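Local coordinates for p-nitrophenyl phosphatase (Pho2) (Archaeoglobus fulgidus, PDB 3QGM) that hydrolyses p-nitrophenyl phosphate as a metal-binding phosphatase of the haloacid dehalogenase superfamily, at the interface of chains A and B. Coordinates in Å, arbitrary orientation; residue numbers count along the deposited sequence, not the author numbering. Chains: chain A/B, p-nitrophenyl phosphatase (Pho2).

The interface of chains A and B. Residues chain A 155, 161-163; chain B 138-139, 142.
A:Pro162 packs its ring against B:Leu142 at the apolar centre of this patch. Ring atom CG of A:Pro162 meets methyl CD1 of B:Leu142 at 3.6 Å, and CB of the same ring lies slightly farther from that methyl. The two side chains run past each other in opposite directions, so the contact is alongside. Next to it, B:Leu138 forks over two strands of chain A. Methyl CD1 of B:Leu138 reaches CD1 of A:Ile155 at 4.0 Å, the side chains crossing at a slant. Methyl CD2 of B:Leu138 turns to the backbone of A:Ile163, 3.7 Å from the carbonyl carbon C of A:Ile163. CG of B:Leu138 stands anti to the backbone N (chi1 167°), which carries the branch point towards the strands.

Outward lies B:Arg139, from the same helix, 131-142. Its chain is extended from CG to NE, and CG of B:Arg139 passes 4.1 Å from CD of A:Pro162. NE of B:Arg139 donates a hydrogen bond to the backbone O of A:Pro162 at 2.8 Å, with 155° at the hydrogen. The acceptor lies close to the guanidinium plane. NH2 of B:Arg139 adds a weak second bond to O of A:Pro162 at 3.1 Å. NH2 of B:Arg139 also lies beside CG2 of A:Ile163, at 3.5 Å. A methionine in place of B:Arg139 would probably leave the carbonyl of A:Pro162 without its N-H partners from chain B.

The patch joins a helix of one copy to strands 155-158 and 161-164 of the other. It recurs with the chains exchanged in the two-fold pair. It may help hold a dimer, though the structure alone does not show that this pair forms in solution.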
# COMPACT_ATOMS: atom_id res chain seq x y z
N ILE A 155 -8.72 -2.84 -7.05
CA ILE A 155 -9.72 -1.79 -7.00
C ILE A 155 -11.12 -2.35 -7.31
O ILE A 155 -11.24 -3.09 -8.26
CB ILE A 155 -9.45 -0.74 -8.10
CG1 ILE A 155 -8.10 -0.06 -7.94
CG2 ILE A 155 -10.53 0.33 -8.20
CD1 ILE A 155 -7.79 0.79 -9.20
N GLY A 161 -17.83 5.35 -7.51
CA GLY A 161 -16.44 5.40 -7.97
C GLY A 161 -15.57 4.27 -7.45
O GLY A 161 -16.02 3.38 -6.71
N PRO A 162 -14.30 4.27 -7.88
CA PRO A 162 -13.43 3.20 -7.49
C PRO A 162 -13.12 3.24 -6.00
O PRO A 162 -12.98 4.32 -5.45
CB PRO A 162 -12.17 3.48 -8.30
CG PRO A 162 -12.49 4.47 -9.22
CD PRO A 162 -13.62 5.23 -8.74
N ILE A 163 -12.99 2.05 -5.40
CA ILE A 163 -12.53 1.93 -4.02
C ILE A 163 -11.45 0.84 -3.89
O ILE A 163 -11.30 -0.02 -4.77
CB ILE A 163 -13.69 1.70 -3.04
CG1 ILE A 163 -14.28 0.28 -3.17
CG2 ILE A 163 -14.75 2.76 -3.27
CD1 ILE A 163 -15.53 0.02 -2.26
N LEU B 138 -6.76 7.19 -3.69
CA LEU B 138 -6.84 6.35 -4.88
C LEU B 138 -7.46 7.14 -6.06
O LEU B 138 -6.92 7.17 -7.19
CB LEU B 138 -7.68 5.09 -4.61
CG LEU B 138 -8.11 4.27 -5.85
CD1 LEU B 138 -6.93 3.72 -6.55
CD2 LEU B 138 -9.05 3.14 -5.49
N ARG B 139 -8.60 7.76 -5.79
CA ARG B 139 -9.29 8.48 -6.87
C ARG B 139 -8.44 9.62 -7.39
O ARG B 139 -8.35 9.82 -8.60
CB ARG B 139 -10.65 8.98 -6.43
CG ARG B 139 -11.62 7.81 -6.29
CD ARG B 139 -12.88 8.19 -5.63
NE ARG B 139 -13.68 7.01 -5.37
CZ ARG B 139 -14.89 7.03 -4.80
NH1 ARG B 139 -15.43 8.19 -4.43
NH2 ARG B 139 -15.54 5.89 -4.59
N LEU B 142 -5.78 8.12 -9.56
CA LEU B 142 -6.30 7.65 -10.83
C LEU B 142 -6.58 8.78 -11.79
O LEU B 142 -6.61 8.56 -12.99
CB LEU B 142 -7.61 6.86 -10.64
CG LEU B 142 -7.53 5.47 -10.01
CD1 LEU B 142 -8.98 4.91 -9.85
CD2 LEU B 142 -6.67 4.56 -10.87